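Local atomic coordinates of acyl-CoA synthetase (AMP-forming)/AMP-acid ligase II-like protein (Dyadobacter fermentans, PDB entry 4GS5), a protein that probably activates medium-chain fatty acids or related carboxylic acids with ATP and joins them to coenzyme A. Residues 167-179 with 189-202. Numbering follows the deposited sequence.
Sequences QISDLAMPVYQSY and ALKALNGPEASELY
The side chain of Asn194 reaches across to Ile168, Met173 and Val175, filling the bend between helix 162-169 and strand 175-180 at the open end of the antiparallel hairpin of strands 175-180 and 187-192, within the AMP-binding region of this ligase family. Its ND2 grips two backbone oxygens: Ile168 O at 3.0 Å, met from above the carbonyl plane while Leu171 N reaches that oxygen from the other face, and Met173 O at 2.8 Å. Asn194 OD1 accepts a hydrogen bond from Val175 N at 3.2 Å. Rotation about CA-CB sets CG between the backbone N and the carbonyl carbon (chi1 59°), which brings the amide into the bend. With an alanine here, Met173 O and Val175 N would probably lose these partners, Ile168 O would keep only Leu171 N of its two donors, and the bend would be freer to shift. Next to it packing is close and apolar: Leu193 CD1 lies 4.0 Å from Val175 CG1 and also meets Gln177 CB, while Leu193 CB rests on Ile168 CG2. Toward solvent the contact loosens into water: one bridges Ser169 OG, also bonded to Ala165 O, to Leu193 O, and another joins Ser169 O to Gly195 N. Along the hairpin, Gln177 and Lys191 exchange paired backbone bonds, with Lys191 N to Gln177 O nearly straight (178°). At the far end, the Tyr179 ring turns its edge to the face of Tyr202, and Tyr179 CB stands over that same ring, 3.5 Å from Tyr202 CD1.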
ATOM      1  N   GLN A 167     -18.237   2.298   4.681  1.00 28.80           N
ATOM      2  CA  GLN A 167     -18.486   2.121   6.119  1.00 29.89           C
ATOM      3  C   GLN A 167     -17.637   3.039   7.004  1.00 27.97           C
ATOM      4  O   GLN A 167     -18.121   3.589   8.000  1.00 28.52           O
ATOM      5  CB  GLN A 167     -18.213   0.673   6.540  1.00 33.29           C
ATOM      6  CG  GLN A 167     -19.359  -0.293   6.261  1.00 44.02           C
ATOM      7  CD  GLN A 167     -19.020  -1.723   6.657  1.00 48.02           C
ATOM      8  OE1 GLN A 167     -18.140  -2.351   6.069  1.00 47.15           O
ATOM      9  NE2 GLN A 167     -19.717  -2.240   7.658  1.00 50.12           N
ATOM     10  N   ILE A 168     -16.364   3.176   6.651  1.00 23.52           N
ATOM     11  CA  ILE A 168     -15.451   4.025   7.399  1.00 23.78           C
ATOM     12  C   ILE A 168     -15.871   5.488   7.303  1.00 27.66           C
ATOM     13  O   ILE A 168     -15.786   6.217   8.290  1.00 26.24           O
ATOM     14  CB  ILE A 168     -14.008   3.844   6.932  1.00 24.04           C
ATOM     15  CG1 ILE A 168     -13.484   2.482   7.401  1.00 28.37           C
ATOM     16  CG2 ILE A 168     -13.128   4.968   7.474  1.00 23.48           C
ATOM     17  CD1 ILE A 168     -12.211   2.039   6.719  1.00 24.11           C
ATOM     18  N   SER A 169     -16.355   5.901   6.129  1.00 27.07           N
ATOM     19  CA  SER A 169     -16.815   7.272   5.913  1.00 33.02           C
ATOM     20  C   SER A 169     -17.909   7.670   6.882  1.00 34.24           C
ATOM     21  O   SER A 169     -18.086   8.847   7.175  1.00 31.75           O
ATOM     22  CB  SER A 169     -17.360   7.461   4.493  1.00 39.70           C
ATOM     23  OG  SER A 169     -16.310   7.439   3.549  1.00 50.38           O
ATOM     24  N   ASP A 170     -18.666   6.692   7.358  1.00 32.15           N
ATOM     25  CA  ASP A 170     -19.765   6.993   8.261  1.00 35.39           C
ATOM     26  C   ASP A 170     -19.460   6.861   9.754  1.00 32.90           C
ATOM     27  O   ASP A 170     -20.352   7.059  10.586  1.00 30.74           O
ATOM     28  CB  ASP A 170     -21.005   6.182   7.894  1.00 43.21           C
ATOM     29  CG  ASP A 170     -22.113   7.062   7.383  1.00 62.81           C
ATOM     30  OD1 ASP A 170     -22.946   7.513   8.203  1.00 66.71           O
ATOM     31  OD2 ASP A 170     -22.127   7.334   6.161  1.00 72.61           O
ATOM     32  N   LEU A 171     -18.211   6.538  10.089  1.00 29.52           N
ATOM     33  CA  LEU A 171     -17.803   6.408  11.484  1.00 29.10           C
ATOM     34  C   LEU A 171     -17.394   7.758  12.063  1.00 28.26           C
ATOM     35  O   LEU A 171     -16.590   8.461  11.479  1.00 29.84           O
ATOM     36  CB  LEU A 171     -16.639   5.422  11.624  1.00 30.66           C
ATOM     37  CG  LEU A 171     -16.884   3.968  11.226  1.00 31.53           C
ATOM     38  CD1 LEU A 171     -15.584   3.148  11.351  1.00 28.93           C
ATOM     39  CD2 LEU A 171     -17.981   3.378  12.088  1.00 36.19           C
ATOM     40  N   ALA A 172     -17.953   8.101  13.219  1.00 29.99           N
ATOM     41  CA  ALA A 172     -17.551   9.285  13.962  1.00 32.89           C
ATOM     42  C   ALA A 172     -16.269   9.025  14.747  1.00 34.38           C
ATOM     43  O   ALA A 172     -16.241   9.161  15.981  1.00 38.66           O
ATOM     44  CB  ALA A 172     -18.684   9.721  14.905  1.00 35.76           C
HETATM   45  N   MSE A 173     -15.217   8.653  14.023  1.00 29.30           N
HETATM   46  CA  MSE A 173     -13.940   8.263  14.616  1.00 27.49           C
HETATM   47  C   MSE A 173     -12.838   8.380  13.574  1.00 24.68           C
HETATM   48  O   MSE A 173     -12.996   7.880  12.466  1.00 28.37           O
HETATM   49  CB  MSE A 173     -14.006   6.806  15.087  1.00 24.19           C
HETATM   50  CG  MSE A 173     -12.644   6.235  15.395  1.00 25.57           C
HETATM   51 SE   MSE A 173     -12.685   4.467  16.209  0.56 33.14          SE
HETATM   52  CE  MSE A 173     -13.442   3.501  14.693  1.00 27.32           C
ATOM     53  N   PRO A 174     -11.703   9.005  13.931  1.00 27.13           N
ATOM     54  CA  PRO A 174     -10.607   9.180  12.971  1.00 27.35           C
ATOM     55  C   PRO A 174     -10.021   7.851  12.513  1.00 27.57           C
ATOM     56  O   PRO A 174      -9.571   7.081  13.356  1.00 26.49           O
ATOM     57  CB  PRO A 174      -9.545   9.967  13.765  1.00 28.60           C
ATOM     58  CG  PRO A 174     -10.216  10.463  14.968  1.00 29.77           C
ATOM     59  CD  PRO A 174     -11.387   9.583  15.250  1.00 26.70           C
ATOM     60  N   VAL A 175     -10.021   7.603  11.200  1.00 21.79           N
ATOM     61  CA  VAL A 175      -9.418   6.408  10.627  1.00 22.44           C
ATOM     62  C   VAL A 175      -8.423   6.807   9.525  1.00 26.64           C
ATOM     63  O   VAL A 175      -8.735   7.648   8.660  1.00 22.70           O
ATOM     64  CB  VAL A 175     -10.499   5.480  10.028  1.00 20.94           C
ATOM     65  CG1 VAL A 175      -9.872   4.246   9.454  1.00 22.07           C
ATOM     66  CG2 VAL A 175     -11.532   5.088  11.102  1.00 19.74           C
ATOM     67  N   TYR A 176      -7.230   6.217   9.573  1.00 22.00           N
ATOM     68  CA  TYR A 176      -6.154   6.538   8.647  1.00 24.48           C
ATOM     69  C   TYR A 176      -5.658   5.253   8.039  1.00 22.28           C
ATOM     70  O   TYR A 176      -5.909   4.183   8.593  1.00 24.26           O
ATOM     71  CB  TYR A 176      -4.987   7.202   9.385  1.00 21.04           C
ATOM     72  CG  TYR A 176      -5.368   8.473  10.080  1.00 24.20           C
ATOM     73  CD1 TYR A 176      -5.294   9.701   9.423  1.00 24.48           C
ATOM     74  CD2 TYR A 176      -5.805   8.454  11.398  1.00 24.37           C
ATOM     75  CE1 TYR A 176      -5.647  10.876  10.069  1.00 30.09           C
ATOM     76  CE2 TYR A 176      -6.157   9.612  12.044  1.00 29.84           C
ATOM     77  CZ  TYR A 176      -6.074  10.818  11.385  1.00 32.27           C
ATOM     78  OH  TYR A 176      -6.432  11.965  12.048  1.00 35.56           O
ATOM     79  N   GLN A 177      -4.973   5.352   6.901  1.00 18.38           N
ATOM     80  CA  GLN A 177      -4.305   4.194   6.316  1.00 16.55           C
ATOM     81  C   GLN A 177      -2.851   4.541   6.012  1.00 23.58           C
ATOM     82  O   GLN A 177      -2.563   5.630   5.522  1.00 21.94           O
ATOM     83  CB  GLN A 177      -5.026   3.673   5.054  1.00 18.61           C
ATOM     84  CG  GLN A 177      -4.411   2.348   4.537  1.00 21.78           C
ATOM     85  CD  GLN A 177      -5.360   1.532   3.673  1.00 34.17           C
ATOM     86  OE1 GLN A 177      -6.218   2.079   2.994  1.00 33.56           O
ATOM     87  NE2 GLN A 177      -5.219   0.208   3.723  1.00 38.47           N
ATOM     88  N   SER A 178      -1.945   3.618   6.327  1.00 21.65           N
ATOM     89  CA  SER A 178      -0.505   3.821   6.145  1.00 23.61           C
ATOM     90  C   SER A 178      -0.058   3.585   4.709  1.00 22.76           C
ATOM     91  O   SER A 178      -0.628   2.751   3.995  1.00 22.72           O
ATOM     92  CB  SER A 178       0.273   2.817   7.005  1.00 27.67           C
ATOM     93  OG  SER A 178       0.010   3.023   8.377  1.00 36.93           O
ATOM     94  N   TYR A 179       0.973   4.306   4.299  1.00 22.10           N
ATOM     95  CA  TYR A 179       1.774   3.903   3.147  1.00 22.74           C
ATOM     96  C   TYR A 179       3.182   3.660   3.673  1.00 24.18           C
ATOM     97  O   TYR A 179       3.743   4.518   4.346  1.00 22.39           O
ATOM     98  CB  TYR A 179       1.805   5.003   2.083  1.00 21.44           C
ATOM     99  CG  TYR A 179       2.776   4.730   0.940  1.00 21.31           C
ATOM    100  CD1 TYR A 179       2.374   4.027  -0.186  1.00 24.56           C
ATOM    101  CD2 TYR A 179       4.089   5.209   0.982  1.00 20.16           C
ATOM    102  CE1 TYR A 179       3.260   3.792  -1.248  1.00 25.40           C
ATOM    103  CE2 TYR A 179       4.974   4.982  -0.062  1.00 24.90           C
ATOM    104  CZ  TYR A 179       4.556   4.278  -1.175  1.00 28.10           C
ATOM    105  OH  TYR A 179       5.436   4.059  -2.213  1.00 26.45           O
ATOM    106  N   ALA A 189       4.002   7.698   5.289  1.00 23.83           N
ATOM    107  CA  ALA A 189       2.917   8.621   4.940  1.00 22.99           C
ATOM    108  C   ALA A 189       1.562   8.077   5.381  1.00 23.23           C
ATOM    109  O   ALA A 189       1.426   6.880   5.588  1.00 27.40           O
ATOM    110  CB  ALA A 189       2.914   8.922   3.433  1.00 20.99           C
ATOM    111  N   LEU A 190       0.571   8.964   5.526  1.00 23.44           N
ATOM    112  CA  LEU A 190      -0.752   8.573   6.015  1.00 22.53           C
ATOM    113  C   LEU A 190      -1.889   9.182   5.189  1.00 21.16           C
ATOM    114  O   LEU A 190      -1.869  10.377   4.887  1.00 21.80           O
ATOM    115  CB  LEU A 190      -0.948   9.000   7.476  1.00 27.51           C
ATOM    116  CG  LEU A 190      -0.056   8.453   8.574  1.00 31.25           C
ATOM    117  CD1 LEU A 190      -0.331   9.202   9.888  1.00 30.31           C
ATOM    118  CD2 LEU A 190      -0.295   6.952   8.747  1.00 28.92           C
ATOM    119  N   LYS A 191      -2.873   8.355   4.847  1.00 17.87           N
ATOM    120  CA  LYS A 191      -4.091   8.805   4.164  1.00 23.89           C
ATOM    121  C   LYS A 191      -5.239   8.960   5.162  1.00 24.18           C
ATOM    122  O   LYS A 191      -5.462   8.085   5.994  1.00 21.39           O
ATOM    123  CB  LYS A 191      -4.502   7.762   3.125  1.00 22.25           C
ATOM    124  CG  LYS A 191      -5.822   8.102   2.385  1.00 27.97           C
ATOM    125  CD  LYS A 191      -6.211   6.996   1.409  1.00 32.07           C
ATOM    126  CE  LYS A 191      -5.341   6.997   0.171  1.00 42.12           C
ATOM    127  NZ  LYS A 191      -5.701   5.871  -0.754  1.00 49.05           N
ATOM    128  N   ALA A 192      -5.988  10.052   5.088  1.00 18.22           N
ATOM    129  CA  ALA A 192      -7.174  10.175   5.941  1.00 18.64           C
ATOM    130  C   ALA A 192      -8.360   9.522   5.253  1.00 23.15           C
ATOM    131  O   ALA A 192      -8.689   9.882   4.123  1.00 23.11           O
ATOM    132  CB  ALA A 192      -7.477  11.680   6.246  1.00 26.47           C
ATOM    133  N   LEU A 193      -9.012   8.566   5.911  1.00 20.93           N
ATOM    134  CA  LEU A 193     -10.105   7.842   5.246  1.00 22.26           C
ATOM    135  C   LEU A 193     -11.500   8.364   5.598  1.00 21.50           C
ATOM    136  O   LEU A 193     -12.498   7.913   5.040  1.00 22.49           O
ATOM    137  CB  LEU A 193     -10.035   6.334   5.536  1.00 20.75           C
ATOM    138  CG  LEU A 193      -8.790   5.585   5.053  1.00 21.71           C
ATOM    139  CD1 LEU A 193      -8.816   4.125   5.577  1.00 22.09           C
ATOM    140  CD2 LEU A 193      -8.663   5.613   3.527  1.00 23.63           C
ATOM    141  N   ASN A 194     -11.591   9.292   6.540  1.00 23.24           N
ATOM    142  CA  ASN A 194     -12.889   9.920   6.823  1.00 22.29           C
ATOM    143  C   ASN A 194     -12.682  11.300   7.432  1.00 25.02           C
ATOM    144  O   ASN A 194     -11.552  11.764   7.550  1.00 23.72           O
ATOM    145  CB  ASN A 194     -13.781   9.034   7.724  1.00 19.50           C
ATOM    146  CG  ASN A 194     -13.126   8.706   9.067  1.00 24.08           C
ATOM    147  OD1 ASN A 194     -12.128   9.315   9.451  1.00 23.15           O
ATOM    148  ND2 ASN A 194     -13.697   7.743   9.788  1.00 22.36           N
ATOM    149  N   GLY A 195     -13.773  11.972   7.785  1.00 25.91           N
ATOM    150  CA  GLY A 195     -13.691  13.339   8.272  1.00 25.27           C
ATOM    151  C   GLY A 195     -13.616  14.291   7.088  1.00 22.22           C
ATOM    152  O   GLY A 195     -13.492  13.857   5.932  1.00 19.40           O
ATOM    153  N   PRO A 196     -13.647  15.604   7.360  1.00 26.87           N
ATOM    154  CA  PRO A 196     -13.716  16.529   6.228  1.00 25.47           C
ATOM    155  C   PRO A 196     -12.414  16.562   5.423  1.00 28.35           C
ATOM    156  O   PRO A 196     -12.435  17.044   4.305  1.00 25.36           O
ATOM    157  CB  PRO A 196     -14.009  17.883   6.891  1.00 27.79           C
ATOM    158  CG  PRO A 196     -13.451  17.761   8.270  1.00 25.89           C
ATOM    159  CD  PRO A 196     -13.640  16.302   8.659  1.00 28.32           C
ATOM    160  N   GLU A 197     -11.310  16.042   5.959  1.00 24.99           N
ATOM    161  CA  GLU A 197     -10.065  16.007   5.196  1.00 23.55           C
ATOM    162  C   GLU A 197      -9.812  14.692   4.446  1.00 26.19           C
ATOM    163  O   GLU A 197      -8.721  14.489   3.915  1.00 25.54           O
ATOM    164  CB  GLU A 197      -8.864  16.317   6.100  1.00 36.76           C
ATOM    165  CG  GLU A 197      -8.813  17.755   6.544  1.00 49.32           C
ATOM    166  CD  GLU A 197      -7.404  18.207   6.873  1.00 60.55           C
ATOM    167  OE1 GLU A 197      -6.751  17.538   7.708  1.00 63.68           O
ATOM    168  OE2 GLU A 197      -6.955  19.219   6.286  1.00 61.00           O
ATOM    169  N   ALA A 198     -10.807  13.811   4.395  1.00 24.98           N
ATOM    170  CA  ALA A 198     -10.672  12.540   3.695  1.00 26.29           C
ATOM    171  C   ALA A 198     -10.258  12.759   2.244  1.00 29.33           C
ATOM    172  O   ALA A 198     -10.802  13.622   1.566  1.00 28.19           O
ATOM    173  CB  ALA A 198     -11.989  11.775   3.742  1.00 29.82           C
ATOM    174  N   SER A 199      -9.301  11.979   1.765  1.00 26.23           N
ATOM    175  CA  SER A 199      -8.882  12.110   0.377  1.00 31.60           C
ATOM    176  C   SER A 199      -7.969  10.997  -0.085  1.00 30.70           C
ATOM    177  O   SER A 199      -7.647  10.073   0.672  1.00 26.14           O
ATOM    178  CB  SER A 199      -8.214  13.463   0.133  1.00 34.49           C
ATOM    179  OG  SER A 199      -6.819  13.366   0.308  1.00 31.63           O
ATOM    180  N   GLU A 200      -7.577  11.069  -1.352  1.00 32.42           N
ATOM    181  CA  GLU A 200      -6.700  10.053  -1.912  1.00 37.12           C
ATOM    182  C   GLU A 200      -5.231  10.316  -1.594  1.00 33.25           C
ATOM    183  O   GLU A 200      -4.388   9.462  -1.854  1.00 38.26           O
ATOM    184  CB  GLU A 200      -6.891   9.932  -3.429  1.00 52.61           C
ATOM    185  CG  GLU A 200      -8.122   9.137  -3.848  1.00 64.73           C
ATOM    186  CD  GLU A 200      -9.260  10.032  -4.304  1.00 73.49           C
ATOM    187  OE1 GLU A 200      -9.116  11.269  -4.202  1.00 76.80           O
ATOM    188  OE2 GLU A 200     -10.294   9.500  -4.767  1.00 76.02           O
ATOM    189  N   LEU A 201      -4.925  11.480  -1.019  1.00 24.35           N
ATOM    190  CA  LEU A 201      -3.532  11.858  -0.779  1.00 26.56           C
ATOM    191  C   LEU A 201      -2.953  11.127   0.422  1.00 25.64           C
ATOM    192  O   LEU A 201      -3.603  10.990   1.455  1.00 27.33           O
ATOM    193  CB  LEU A 201      -3.366  13.368  -0.569  1.00 31.18           C
ATOM    194  CG  LEU A 201      -3.570  14.347  -1.729  1.00 34.17           C
ATOM    195  CD1 LEU A 201      -3.341  15.767  -1.216  1.00 40.09           C
ATOM    196  CD2 LEU A 201      -2.659  14.081  -2.935  1.00 35.66           C
ATOM    197  N   TYR A 202      -1.727  10.649   0.276  1.00 26.63           N
ATOM    198  CA  TYR A 202      -0.948  10.213   1.428  1.00 24.91           C
ATOM    199  C   TYR A 202      -0.087  11.402   1.847  1.00 24.36           C
ATOM    200  O   TYR A 202       0.699  11.900   1.053  1.00 27.28           O
ATOM    201  CB  TYR A 202      -0.054   9.037   1.048  1.00 18.15           C
ATOM    202  CG  TYR A 202      -0.793   7.734   0.749  1.00 22.77           C
ATOM    203  CD1 TYR A 202      -1.156   6.855   1.771  1.00 21.28           C
ATOM    204  CD2 TYR A 202      -1.087   7.374  -0.553  1.00 24.81           C
ATOM    205  CE1 TYR A 202      -1.805   5.648   1.488  1.00 21.27           C
ATOM    206  CE2 TYR A 202      -1.733   6.173  -0.849  1.00 25.32           C
ATOM    207  CZ  TYR A 202      -2.085   5.319   0.172  1.00 25.46           C
ATOM    208  OH  TYR A 202      -2.729   4.149  -0.141  1.00 29.17           O
TER
HETATM  209  O   HOH W   1     -14.421   9.413   3.283  1.00 36.54           O
HETATM  210  O   HOH W   2     -16.290  11.027   6.705  1.00 43.71           O
HETATM  211  O   HOH W   3      -9.433  10.384   9.133  1.00 26.51           O
HETATM  212  O   HOH W   4      -7.044   3.509   0.893  1.00 37.35           O
HETATM  213  O   HOH W   5      -1.746   2.206   1.519  1.00 33.83           O